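PDB 6RXD: histidine acid phosphatase from Bifidobacterium longum subsp. infantis, which probably removes phosphate groups from inositol hexakisphosphate (phytate) and other inositol polyphosphates, and from 2,3-bisphosphoglycerate, as a phytase of the histidine acid phosphatase family. Local coordinates for residues Q215-N220 and P359-Q364; N380-R385 and W448-R453; L498-A503 and K507-D512. All coordinates share one frame; numbering follows the deposited sequence. Where two conformers were deposited one is given.

Interaction 1 of 3, residues Q215-N220 and P359-Q364; sequences QNFVAN and PSYAGQ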
ATOM      1  N   GLN A 215      15.450  10.680  -3.406  1.00 16.24           N
ATOM      2  CA  GLN A 215      15.505  11.083  -1.999  1.00 18.18           C
ATOM      3  C   GLN A 215      16.009  12.520  -1.845  1.00 21.99           C
ATOM      4  O   GLN A 215      15.484  13.281  -1.027  1.00 18.58           O
ATOM      5  CB  GLN A 215      16.354  10.107  -1.175  1.00 20.03           C
ATOM      6  CG  GLN A 215      15.712   8.726  -1.022  1.00 23.09           C
ATOM      7  CD  GLN A 215      14.449   8.752  -0.180  1.00 29.40           C
ATOM      8  OE1 GLN A 215      14.263   9.645   0.648  1.00 32.08           O
ATOM      9  NE2 GLN A 215      13.576   7.770  -0.385  1.00 24.15           N
ATOM     10  N   ASN A 216      17.016  12.893  -2.633  1.00 20.54           N
ATOM     11  CA  ASN A 216      17.500  14.275  -2.622  1.00 22.38           C
ATOM     12  C   ASN A 216      16.443  15.256  -3.123  1.00 21.65           C
ATOM     13  O   ASN A 216      16.290  16.355  -2.580  1.00 20.62           O
ATOM     14  CB  ASN A 216      18.796  14.415  -3.428  1.00 22.34           C
ATOM     15  CG  ASN A 216      19.990  13.806  -2.716  1.00 27.13           C
ATOM     16  OD1 ASN A 216      19.994  13.677  -1.492  1.00 35.08           O
ATOM     17  ND2 ASN A 216      21.009  13.427  -3.482  1.00 28.92           N
ATOM     18  N   PHE A 217      15.696  14.842  -4.140  1.00 19.17           N
ATOM     19  CA  PHE A 217      14.643  15.686  -4.683  1.00 22.41           C
ATOM     20  C   PHE A 217      13.576  16.031  -3.651  1.00 19.41           C
ATOM     21  O   PHE A 217      13.298  17.210  -3.407  1.00 23.06           O
ATOM     22  CB  PHE A 217      13.987  15.026  -5.887  1.00 23.96           C
ATOM     23  CG  PHE A 217      12.874  15.839  -6.476  1.00 22.40           C
ATOM     24  CD1 PHE A 217      13.151  16.963  -7.238  1.00 27.30           C
ATOM     25  CD2 PHE A 217      11.547  15.484  -6.257  1.00 23.63           C
ATOM     26  CE1 PHE A 217      12.127  17.722  -7.777  1.00 27.22           C
ATOM     27  CE2 PHE A 217      10.516  16.238  -6.796  1.00 24.36           C
ATOM     28  CZ  PHE A 217      10.807  17.355  -7.558  1.00 26.76           C
ATOM     29  N   VAL A 218      12.977  15.012  -3.040  1.00 21.49           N
ATOM     30  CA  VAL A 218      11.891  15.259  -2.096  1.00 18.51           C
ATOM     31  C   VAL A 218      12.362  15.969  -0.828  1.00 21.97           C
ATOM     32  O   VAL A 218      11.615  16.755  -0.246  1.00 21.80           O
ATOM     33  CB  VAL A 218      11.090  13.981  -1.740  1.00 23.17           C
ATOM     34  CG1 VAL A 218      10.440  13.395  -2.975  0.89 20.87           C
ATOM     35  CG2 VAL A 218      11.979  12.958  -1.065  1.00 26.49           C
ATOM     36  N   ALA A 219      13.605  15.719  -0.419  1.00 22.15           N
ATOM     37  CA  ALA A 219      14.134  16.351   0.785  1.00 21.78           C
ATOM     38  C   ALA A 219      14.288  17.857   0.611  1.00 22.23           C
ATOM     39  O   ALA A 219      14.121  18.615   1.569  1.00 26.15           O
ATOM     40  CB  ALA A 219      15.468  15.726   1.189  1.00 21.82           C
ATOM     41  N   ASN A 220      14.600  18.285  -0.609  1.00 20.69           N
ATOM     42  CA  ASN A 220      14.975  19.673  -0.858  1.00 24.05           C
ATOM     43  C   ASN A 220      14.047  20.469  -1.764  1.00 22.22           C
ATOM     44  O   ASN A 220      14.328  21.621  -2.055  1.00 25.36           O
ATOM     45  CB  ASN A 220      16.389  19.734  -1.447  1.00 25.58           C
ATOM     46  CG  ASN A 220      17.424  19.190  -0.504  1.00 28.33           C
ATOM     47  OD1 ASN A 220      17.413  19.501   0.686  1.00 30.99           O
ATOM     48  ND2 ASN A 220      18.309  18.349  -1.021  1.00 29.83           N
ATOM     49  N   PRO A 359       1.526  11.603  -7.878  1.00  9.97           N
ATOM     50  CA  PRO A 359       1.684  12.507  -9.027  1.00 10.43           C
ATOM     51  C   PRO A 359       2.325  13.838  -8.618  1.00 11.46           C
ATOM     52  O   PRO A 359       3.056  14.452  -9.414  1.00 15.20           O
ATOM     53  CB  PRO A 359       0.244  12.737  -9.489  1.00 14.34           C
ATOM     54  CG  PRO A 359      -0.488  11.509  -9.054  1.00 11.51           C
ATOM     55  CD  PRO A 359       0.130  11.150  -7.717  1.00 10.35           C
ATOM     56  N   SER A 360       2.040  14.272  -7.389  1.00 11.13           N
ATOM     57  CA  SER A 360       2.606  15.510  -6.843  1.00 12.64           C
ATOM     58  C   SER A 360       2.298  16.696  -7.758  1.00 12.50           C
ATOM     59  O   SER A 360       1.262  16.719  -8.422  1.00 12.88           O
ATOM     60  CB  SER A 360       4.109  15.349  -6.602  1.00 13.51           C
ATOM     61  OG  SER A 360       4.609  16.384  -5.751  1.00 12.43           O
ATOM     62  N   TYR A 361       3.187  17.683  -7.787  1.00 12.83           N
ATOM     63  CA  TYR A 361       2.885  18.953  -8.450  1.00 13.69           C
ATOM     64  C   TYR A 361       3.253  18.993  -9.935  1.00 15.13           C
ATOM     65  O   TYR A 361       4.169  18.299 -10.380  1.00 13.63           O
ATOM     66  CB  TYR A 361       3.529  20.130  -7.685  1.00 14.43           C
ATOM     67  CG  TYR A 361       5.048  20.225  -7.789  1.00 15.81           C
ATOM     68  CD1 TYR A 361       5.649  20.940  -8.815  1.00 17.31           C
ATOM     69  CD2 TYR A 361       5.870  19.619  -6.850  1.00 16.23           C
ATOM     70  CE1 TYR A 361       7.029  21.055  -8.904  1.00 16.55           C
ATOM     71  CE2 TYR A 361       7.251  19.713  -6.936  1.00 14.13           C
ATOM     72  CZ  TYR A 361       7.824  20.434  -7.965  1.00 18.83           C
ATOM     73  OH  TYR A 361       9.196  20.542  -8.049  1.00 20.96           O
ATOM     74  N   ALA A 362       2.533  19.816 -10.694  1.00 13.92           N
ATOM     75  CA  ALA A 362       2.759  19.937 -12.134  1.00 16.33           C
ATOM     76  C   ALA A 362       4.114  20.573 -12.422  1.00 17.29           C
ATOM     77  O   ALA A 362       4.530  21.493 -11.724  1.00 21.06           O
ATOM     78  CB  ALA A 362       1.650  20.752 -12.778  1.00 17.76           C
ATOM     79  N   GLY A 363       4.790  20.084 -13.456  1.00 18.09           N
ATOM     80  CA  GLY A 363       6.090  20.617 -13.823  1.00 22.76           C
ATOM     81  C   GLY A 363       7.243  19.703 -13.447  1.00 24.70           C
ATOM     82  O   GLY A 363       8.403  20.037 -13.693  1.00 26.14           O
ATOM     83  N   GLN A 364       6.935  18.561 -12.835  1.00 21.31           N
ATOM     84  CA  GLN A 364       7.956  17.577 -12.491  1.00 16.88           C
ATOM     85  C   GLN A 364       7.423  16.154 -12.675  1.00 14.89           C
ATOM     86  O   GLN A 364       6.205  15.930 -12.648  1.00 16.59           O
ATOM     87  CB  GLN A 364       8.444  17.779 -11.044  1.00 18.77           C
ATOM     88  CG  GLN A 364       7.367  17.576  -9.960  1.00 16.78           C
ATOM     89  CD  GLN A 364       7.111  16.109  -9.619  1.00 15.49           C
ATOM     90  OE1 GLN A 364       8.039  15.291  -9.568  1.00 17.45           O
ATOM     91  NE2 GLN A 364       5.843  15.767  -9.398  1.00 15.88           N
TER
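Phe-217 reaches across from its helix with the far end of its ring. Its CZ lies 3.6 Å from the hydroxyl OH of Tyr-361, and its CE2 lies 3.8 Å from OE1 of Gln-364. Both oxygens come to the phenyl ring obliquely. The phenyl plane and the Gln-364 amide plane are only 24° apart. With CG anti to the backbone N (chi1 179°), the phenyl group of Phe-217 projects from the helix toward the loop. Tyr-361 and Phe-217 approach from opposite directions. The contact is small and lies at the surface, and no hydrogen bond across it is established.

Residues 361-364 form a type II beta turn, with Gly-363 at positive phi. The turn lies in the loop that links helix 339-357 to helix 372-386 of this histidine phosphatase fold, and the contact sets that loop against the end of helix 206-220. Within the turn, the bent chain of Gln-364 folds back over the tyrosine. Its CG sits 3.5 Å above the Tyr-361 ring plane, over the centre. Its NE2 donates to the backbone O of Tyr-361 at 3.2 Å, on a lone pair in the carbonyl plane. Further out, Gln-364 OE1 is hydrogen-bonded to the backbone N of Thr-367. The Tyr-361 hydroxyl is hydrogen-bonded to Asp-221, just past the helix. Ile-224 of helix 222-232 touches both Phe-217 and Tyr-361.

Interaction 2 of 3, residues N380-R385 and W448-R453; sequences NTIDAR and WDVYAR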
ATOM      1  N   ASN A 380       9.581  -6.626 -19.584  1.00 13.28           N
ATOM      2  CA  ASN A 380      10.701  -7.528 -19.861  1.00 13.58           C
ATOM      3  C   ASN A 380      10.404  -8.989 -19.542  1.00 17.10           C
ATOM      4  O   ASN A 380      10.888  -9.885 -20.230  1.00 18.01           O
ATOM      5  CB  ASN A 380      11.958  -7.085 -19.109  1.00 16.18           C
ATOM      6  CG  ASN A 380      12.620  -5.870 -19.730  1.00 21.09           C
ATOM      7  OD1 ASN A 380      12.390  -5.554 -20.896  1.00 23.97           O
ATOM      8  ND2 ASN A 380      13.452  -5.182 -18.950  1.00 23.26           N
ATOM      9  N   THR A 381       9.642  -9.238 -18.483  1.00 14.74           N
ATOM     10  CA  THR A 381       9.308 -10.613 -18.127  1.00 15.73           C
ATOM     11  C   THR A 381       8.292 -11.208 -19.104  1.00 13.80           C
ATOM     12  O   THR A 381       8.255 -12.427 -19.299  1.00 16.04           O
ATOM     13  CB  THR A 381       8.814 -10.768 -16.662  1.00 14.23           C
ATOM     14  OG1 THR A 381       7.643  -9.976 -16.460  1.00 16.35           O
ATOM     15  CG2 THR A 381       9.889 -10.360 -15.662  1.00 13.47           C
ATOM     16  N   ILE A 382       7.469 -10.359 -19.717  1.00 13.57           N
ATOM     17  CA  ILE A 382       6.600 -10.830 -20.787  1.00 12.73           C
ATOM     18  C   ILE A 382       7.478 -11.254 -21.963  1.00 16.87           C
ATOM     19  O   ILE A 382       7.316 -12.352 -22.497  1.00 15.63           O
ATOM     20  CB  ILE A 382       5.591  -9.760 -21.240  1.00 14.90           C
ATOM     21  CG1 ILE A 382       4.606  -9.456 -20.117  1.00 12.98           C
ATOM     22  CG2 ILE A 382       4.820 -10.236 -22.476  1.00 16.76           C
ATOM     23  CD1 ILE A 382       3.715  -8.224 -20.405  1.00 15.55           C
ATOM     24  N   ASP A 383       8.416 -10.394 -22.361  1.00 17.88           N
ATOM     25  CA  ASP A 383       9.334 -10.741 -23.446  1.00 17.29           C
ATOM     26  C   ASP A 383      10.065 -12.059 -23.176  1.00 14.92           C
ATOM     27  O   ASP A 383      10.199 -12.894 -24.077  1.00 18.57           O
ATOM     28  CB  ASP A 383      10.364  -9.633 -23.680  1.00 18.49           C
ATOM     29  CG  ASP A 383       9.783  -8.419 -24.366  1.00 26.86           C
ATOM     30  OD1 ASP A 383       8.764  -8.541 -25.083  1.00 25.94           O
ATOM     31  OD2 ASP A 383      10.369  -7.326 -24.191  1.00 27.31           O
ATOM     32  N   ALA A 384      10.540 -12.257 -21.949  1.00 17.25           N
ATOM     33  CA  ALA A 384      11.270 -13.491 -21.625  1.00 17.17           C
ATOM     34  C   ALA A 384      10.432 -14.736 -21.917  1.00 18.40           C
ATOM     35  O   ALA A 384      10.940 -15.740 -22.417  1.00 18.99           O
ATOM     36  CB  ALA A 384      11.715 -13.491 -20.169  1.00 16.97           C
ATOM     37  N   ARG A 385       9.142 -14.655 -21.610  1.00 17.70           N
ATOM     38  CA  ARG A 385       8.216 -15.764 -21.826  1.00 16.26           C
ATOM     39  C   ARG A 385       7.896 -15.932 -23.310  1.00 14.78           C
ATOM     40  O   ARG A 385       7.992 -17.037 -23.862  1.00 17.18           O
ATOM     41  CB  ARG A 385       6.927 -15.526 -21.022  1.00 16.47           C
ATOM     42  CG  ARG A 385       5.812 -16.538 -21.267  1.00 14.89           C
ATOM     43  CD  ARG A 385       6.266 -17.988 -21.059  1.00 19.11           C
ATOM     44  NE  ARG A 385       5.152 -18.919 -21.231  1.00 19.30           N
ATOM     45  CZ  ARG A 385       5.292 -20.234 -21.351  1.00 24.50           C
ATOM     46  NH1 ARG A 385       6.507 -20.771 -21.331  1.00 25.19           N
ATOM     47  NH2 ARG A 385       4.223 -21.010 -21.499  1.00 24.71           N
ATOM     48  N   TRP A 448      -1.358  -8.319 -14.701  1.00 11.45           N
ATOM     49  CA  TRP A 448      -1.536  -8.334 -16.154  1.00 11.71           C
ATOM     50  C   TRP A 448      -1.642  -9.772 -16.604  1.00 13.15           C
ATOM     51  O   TRP A 448      -0.847 -10.615 -16.163  1.00 13.60           O
ATOM     52  CB  TRP A 448      -0.331  -7.729 -16.875  1.00 10.19           C
ATOM     53  CG  TRP A 448      -0.150  -6.242 -16.744  1.00  9.44           C
ATOM     54  CD1 TRP A 448      -0.911  -5.367 -16.023  1.00 13.11           C
ATOM     55  CD2 TRP A 448       0.884  -5.470 -17.358  1.00  9.97           C
ATOM     56  NE1 TRP A 448      -0.404  -4.090 -16.152  1.00 13.33           N
ATOM     57  CE2 TRP A 448       0.697  -4.131 -16.968  1.00 10.05           C
ATOM     58  CE3 TRP A 448       1.946  -5.788 -18.209  1.00 12.03           C
ATOM     59  CZ2 TRP A 448       1.545  -3.098 -17.395  1.00 13.37           C
ATOM     60  CZ3 TRP A 448       2.792  -4.768 -18.633  1.00 12.58           C
ATOM     61  CH2 TRP A 448       2.577  -3.438 -18.228  1.00 14.45           C
ATOM     62  N   ASP A 449      -2.587 -10.040 -17.504  1.00 11.13           N
ATOM     63  CA  ASP A 449      -2.684 -11.344 -18.159  1.00 10.15           C
ATOM     64  C   ASP A 449      -2.246 -11.215 -19.607  1.00 13.71           C
ATOM     65  O   ASP A 449      -2.600 -10.244 -20.273  1.00 13.96           O
ATOM     66  CB  ASP A 449      -4.126 -11.850 -18.133  1.00 11.66           C
ATOM     67  CG  ASP A 449      -4.649 -12.049 -16.729  1.00 17.26           C
ATOM     68  OD1 ASP A 449      -3.860 -12.420 -15.843  1.00 18.33           O
ATOM     69  OD2 ASP A 449      -5.854 -11.821 -16.507  1.00 17.48           O
ATOM     70  N   VAL A 450      -1.491 -12.201 -20.098  1.00 11.01           N
ATOM     71  CA  VAL A 450      -0.990 -12.147 -21.465  1.00 10.55           C
ATOM     72  C   VAL A 450      -1.398 -13.398 -22.219  1.00 14.74           C
ATOM     73  O   VAL A 450      -1.157 -14.516 -21.759  1.00 15.24           O
ATOM     74  CB  VAL A 450       0.550 -12.019 -21.502  1.00 12.82           C
ATOM     75  CG1 VAL A 450       1.047 -11.865 -22.944  1.00 13.49           C
ATOM     76  CG2 VAL A 450       1.002 -10.839 -20.659  1.00 16.43           C
ATOM     77  N   TYR A 451      -2.032 -13.201 -23.369  1.00 12.88           N
ATOM     78  CA  TYR A 451      -2.468 -14.312 -24.201  1.00 13.19           C
ATOM     79  C   TYR A 451      -1.793 -14.209 -25.564  1.00 17.17           C
ATOM     80  O   TYR A 451      -1.283 -13.148 -25.937  1.00 15.37           O
ATOM     81  CB  TYR A 451      -3.984 -14.269 -24.397  1.00 13.74           C
ATOM     82  CG  TYR A 451      -4.847 -14.785 -23.255  1.00 15.93           C
ATOM     83  CD1 TYR A 451      -5.901 -15.647 -23.511  1.00 16.42           C
ATOM     84  CD2 TYR A 451      -4.626 -14.402 -21.937  1.00 12.25           C
ATOM     85  CE1 TYR A 451      -6.722 -16.105 -22.495  1.00 21.26           C
ATOM     86  CE2 TYR A 451      -5.447 -14.867 -20.907  1.00 17.14           C
ATOM     87  CZ  TYR A 451      -6.487 -15.710 -21.197  1.00 21.41           C
ATOM     88  OH  TYR A 451      -7.306 -16.173 -20.189  1.00 22.13           O
ATOM     89  N   ALA A 452      -1.786 -15.307 -26.315  1.00 15.07           N
ATOM     90  CA  ALA A 452      -1.175 -15.288 -27.642  1.00 14.53           C
ATOM     91  C   ALA A 452      -1.955 -16.174 -28.584  1.00 15.63           C
ATOM     92  O   ALA A 452      -2.590 -17.142 -28.155  1.00 17.32           O
ATOM     93  CB  ALA A 452       0.286 -15.743 -27.575  1.00 17.35           C
ATOM     94  N   ARG A 453      -1.916 -15.827 -29.864  1.00 14.49           N
ATOM     95  CA  ARG A 453      -2.465 -16.686 -30.902  1.00 16.15           C
ATOM     96  C   ARG A 453      -1.303 -17.458 -31.516  1.00 17.45           C
ATOM     97  O   ARG A 453      -0.282 -16.862 -31.892  1.00 20.57           O
ATOM     98  CB  ARG A 453      -3.178 -15.843 -31.961  1.00 17.25           C
ATOM     99  CG  ARG A 453      -3.683 -16.644 -33.142  1.00 20.78           C
ATOM    100  CD  ARG A 453      -4.416 -15.765 -34.133  1.00 19.73           C
ATOM    101  NE  ARG A 453      -4.950 -16.545 -35.251  1.00 21.81           N
ATOM    102  CZ  ARG A 453      -5.629 -16.019 -36.265  1.00 25.62           C
ATOM    103  NH1 ARG A 453      -5.848 -14.711 -36.313  1.00 23.97           N
ATOM    104  NH2 ARG A 453      -6.078 -16.803 -37.241  1.00 25.40           N
TER
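Ile-382 lays its CD1 methyl against the six-membered ring of Trp-448 and against Val-450. All three side chains are buried. The contact packs helix 372-386 onto strand 445-453 of the large mixed sheet, so it belongs to the alpha/beta core of the histidine phosphatase fold. Trp-448 and Val-450 are two residues apart on the strand, so both side chains leave it toward the helix. Asp-449 between them points the other way, where Arg-118 and Arg-469 form salt bridges with its carboxylate.

The methyl meets the indole at its edge, in the plane of the ring. CD1 of Ile-382 is 3.7 Å from CE3 of Trp-448, and the two side chains cross at about a right angle. CG1 of Ile-382 lies anti to the carbonyl carbon (chi1 -66°) and the chain then runs on extended (chi2 170°). This carries CD1 deep enough to reach the indole, while CG1 and CG2 stay level with the valine. Val-450 uses both of its methyls. Its CG2 is 3.8 Å from CD1 of Ile-382 and touches CG1 as well.

Neighbouring elements complete the packing. Phe-378, one helical turn before Ile-382, meets Trp-448 edge-to-face. Leu-495 of helix 495-501 touches Ile-382, and Val-468 of the adjacent strand touches both Trp-448 and Val-450. No polar bond crosses between the two segments. The remaining methyl pair is looser: CG1 of Val-450 stands 4.1 Å from CG2 of Ile-382.

Interaction 3 of 3, residues L498-A503 and K507-D512; sequences LKSCLA and KTLGQD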
ATOM      1  N   LEU A 498       1.567  -1.499 -26.027  1.00 12.47           N
ATOM      2  CA  LEU A 498       1.930  -1.119 -24.662  1.00 13.13           C
ATOM      3  C   LEU A 498       3.354  -0.594 -24.591  1.00 14.92           C
ATOM      4  O   LEU A 498       3.625   0.363 -23.868  1.00 15.30           O
ATOM      5  CB  LEU A 498       1.745  -2.277 -23.680  1.00 13.34           C
ATOM      6  CG  LEU A 498       0.301  -2.719 -23.463  1.00 15.49           C
ATOM      7  CD1 LEU A 498       0.226  -3.717 -22.312  1.00 16.26           C
ATOM      8  CD2 LEU A 498      -0.577  -1.503 -23.183  1.00 16.09           C
ATOM      9  N   LYS A 499       4.266  -1.203 -25.340  1.00 13.44           N
ATOM     10  CA  LYS A 499       5.658  -0.761 -25.290  1.00 16.51           C
ATOM     11  C   LYS A 499       5.803   0.669 -25.788  1.00 19.33           C
ATOM     12  O   LYS A 499       6.657   1.428 -25.320  1.00 24.99           O
ATOM     13  CB  LYS A 499       6.554  -1.707 -26.093  1.00 18.39           C
ATOM     14  CG  LYS A 499       6.805  -3.040 -25.398  1.00 17.65           C
ATOM     15  CD  LYS A 499       7.640  -3.964 -26.286  1.00 20.96           C
ATOM     16  CE  LYS A 499       7.877  -5.308 -25.610  1.00 20.98           C
ATOM     17  NZ  LYS A 499       8.462  -6.300 -26.566  1.00 21.96           N
ATOM     18  N   SER A 500       4.957   1.041 -26.739  1.00 17.92           N
ATOM     19  CA  SER A 500       4.944   2.410 -27.226  1.00 14.63           C
ATOM     20  C   SER A 500       4.163   3.335 -26.307  1.00 18.24           C
ATOM     21  O   SER A 500       4.647   4.401 -25.923  1.00 18.03           O
ATOM     22  CB  SER A 500       4.351   2.441 -28.643  1.00 18.46           C
ATOM     23  OG  SER A 500       4.111   3.756 -29.102  1.00 25.49           O
ATOM     24  N   CYS A 501       2.957   2.930 -25.930  1.00 15.13           N
ATOM     25  CA  CYS A 501       2.019   3.839 -25.272  0.52 15.51           C
ATOM     26  C   CYS A 501       2.259   4.003 -23.774  1.00 14.70           C
ATOM     27  O   CYS A 501       1.793   4.972 -23.169  1.00 16.23           O
ATOM     28  CB  CYS A 501       0.556   3.442 -25.554  0.52 17.87           C
ATOM     29  SG  CYS A 501      -0.121   2.006 -24.652  0.52 11.16           S
ATOM     30  N   LEU A 502       2.974   3.057 -23.173  1.00 14.78           N
ATOM     31  CA  LEU A 502       3.309   3.176 -21.752  1.00 15.07           C
ATOM     32  C   LEU A 502       4.640   3.871 -21.533  1.00 16.41           C
ATOM     33  O   LEU A 502       4.997   4.183 -20.395  1.00 16.97           O
ATOM     34  CB  LEU A 502       3.314   1.816 -21.053  1.00 13.75           C
ATOM     35  CG  LEU A 502       1.964   1.105 -21.099  1.00 15.81           C
ATOM     36  CD1 LEU A 502       2.015  -0.144 -20.236  1.00 14.87           C
ATOM     37  CD2 LEU A 502       0.854   2.043 -20.631  1.00 15.69           C
ATOM     38  N   ALA A 503       5.375   4.112 -22.615  1.00 18.61           N
ATOM     39  CA  ALA A 503       6.606   4.899 -22.531  1.00 16.37           C
ATOM     40  C   ALA A 503       6.256   6.379 -22.350  1.00 17.88           C
ATOM     41  O   ALA A 503       5.108   6.778 -22.563  1.00 17.04           O
ATOM     42  CB  ALA A 503       7.460   4.688 -23.776  1.00 19.23           C
ATOM     43  N   LYS A 507       2.867   7.484 -27.167  1.00 16.01           N
ATOM     44  CA  LYS A 507       2.401   7.411 -28.546  1.00 14.89           C
ATOM     45  C   LYS A 507       1.642   6.117 -28.786  1.00 22.49           C
ATOM     46  O   LYS A 507       2.039   5.050 -28.300  1.00 21.80           O
ATOM     47  CB  LYS A 507       3.575   7.444 -29.518  1.00 19.12           C
ATOM     48  CG  LYS A 507       4.430   8.685 -29.454  1.00 24.17           C
ATOM     49  CD  LYS A 507       5.502   8.620 -30.524  1.00 30.48           C
ATOM     50  CE  LYS A 507       6.278   9.918 -30.612  1.00 36.60           C
ATOM     51  NZ  LYS A 507       7.337   9.841 -31.655  1.00 37.71           N
ATOM     52  N   THR A 508       0.566   6.200 -29.558  1.00 17.58           N
ATOM     53  CA  THR A 508      -0.133   4.990 -29.969  1.00 16.48           C
ATOM     54  C   THR A 508       0.360   4.528 -31.337  1.00 21.82           C
ATOM     55  O   THR A 508       0.774   5.344 -32.168  1.00 21.07           O
ATOM     56  CB  THR A 508      -1.652   5.191 -30.012  1.00 18.98           C
ATOM     57  OG1 THR A 508      -2.283   3.939 -30.305  1.00 18.18           O
ATOM     58  CG2 THR A 508      -2.035   6.213 -31.086  1.00 17.10           C
ATOM     59  N   LEU A 509       0.318   3.220 -31.573  1.00 16.61           N
ATOM     60  CA  LEU A 509       0.635   2.707 -32.902  1.00 21.63           C
ATOM     61  C   LEU A 509      -0.570   2.849 -33.824  1.00 22.51           C
ATOM     62  O   LEU A 509      -0.470   2.571 -35.021  1.00 22.47           O
ATOM     63  CB  LEU A 509       1.087   1.244 -32.845  1.00 17.10           C
ATOM     64  CG  LEU A 509       2.328   0.984 -31.996  1.00 17.93           C
ATOM     65  CD1 LEU A 509       2.689  -0.504 -31.981  1.00 19.46           C
ATOM     66  CD2 LEU A 509       3.504   1.827 -32.481  1.00 23.03           C
ATOM     67  N   GLY A 510      -1.705   3.277 -33.279  1.00 21.65           N
ATOM     68  CA  GLY A 510      -2.878   3.549 -34.100  1.00 19.96           C
ATOM     69  C   GLY A 510      -3.469   2.304 -34.735  1.00 21.80           C
ATOM     70  O   GLY A 510      -3.796   1.351 -34.038  1.00 20.87           O
ATOM     71  N   GLN A 511      -3.622   2.314 -36.058  1.00 22.24           N
ATOM     72  CA  GLN A 511      -4.174   1.162 -36.762  1.00 19.37           C
ATOM     73  C   GLN A 511      -3.350  -0.107 -36.538  1.00 19.08           C
ATOM     74  O   GLN A 511      -3.893  -1.215 -36.522  1.00 23.45           O
ATOM     75  CB  GLN A 511      -4.301   1.455 -38.260  1.00 21.48           C
ATOM     76  CG  GLN A 511      -5.151   0.440 -39.005  1.00 35.19           C
ATOM     77  CD  GLN A 511      -6.566   0.341 -38.450  1.00 38.24           C
ATOM     78  OE1 GLN A 511      -7.170   1.346 -38.066  1.00 46.64           O
ATOM     79  NE2 GLN A 511      -7.096  -0.875 -38.393  1.00 38.55           N
ATOM     80  N   ASP A 512      -2.041   0.044 -36.347  1.00 17.80           N
ATOM     81  CA  ASP A 512      -1.194  -1.122 -36.114  1.00 20.00           C
ATOM     82  C   ASP A 512      -1.410  -1.765 -34.738  1.00 16.73           C
ATOM     83  O   ASP A 512      -0.896  -2.849 -34.476  1.00 20.55           O
ATOM     84  CB  ASP A 512       0.282  -0.776 -36.310  1.00 21.56           C
ATOM     85  CG  ASP A 512       0.646  -0.591 -37.771  1.00 37.39           C
ATOM     86  OD1 ASP A 512      -0.189  -0.918 -38.644  1.00 39.98           O
ATOM     87  OD2 ASP A 512       1.775  -0.127 -38.042  1.00 45.58           O
TER
HETATM   88  O   HOH W   1       5.791   6.456 -26.999  1.00 23.49           O
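Ser-500 faces residues 507-512 along its whole short side chain. Its CB lies 4.0 Å from CD2 of Leu-509, and also touches the backbone O of Lys-507. One bond further on, the OG donates a hydrogen bond to that same O of Lys-507, at 2.6 Å. The hydroxyl stands anti to the backbone N (chi1 171°), which turns it to the returning chain. The contact ties the last turn of helix 495-501 to the loop that folds back beside it. Ser-500 lies near the C-terminal end of that helix, and the chain reverses within a few residues.

The bond does not use a carbonyl lone pair. OG sits above the carbonyl plane, 51° out of it, with a C=O...OG angle of 125°. A water makes a second link, donating to the backbone O of Ser-500 and accepting from the backbone N of Lys-507. With an alanine here the hydroxyl is gone, and the O of Lys-507 is likely to be left without this donor, with the water as the remaining polar link between these two segments. Beside the serine, the CA of Cys-501 approaches the same carbonyl O of Lys-507 at 3.3 Å. Cys-501 is also fixed through its disulfide to Cys-483, and its backbone O is hydrogen-bonded to His-506 ND1.

The Lys-507 side chain extends away from the helix beyond CB. Further along, Glu-497 is hydrogen-bonded to both Thr-508 OG1 and Leu-509 N. Thr-508 opens an ST turn, in which its OG1 accepts from the backbone N of Gly-510 at 3.1 Å.

How the interactions relate
Interaction 2 is a core contact, while interactions 1 and 3 lie at the surface. Interaction 2 joins a helix to the sheet through hydrocarbon alone. Interaction 1 joins a helix to a distant loop through an aromatic ring set against two oxygens. Interaction 3 is local in sequence and relies on a hydrogen bond and a water. Interactions 2 and 3 touch: Asp-383 OD1 forms a salt bridge with Lys-499 NZ at 2.7 Å, and Leu-502 packs on Trp-448. Helix 372-386 and the C-terminal region are thus joined directly. Interaction 1 stands apart, its nearest atoms about 17 Å from interaction 2 and about 14 Å from interaction 3.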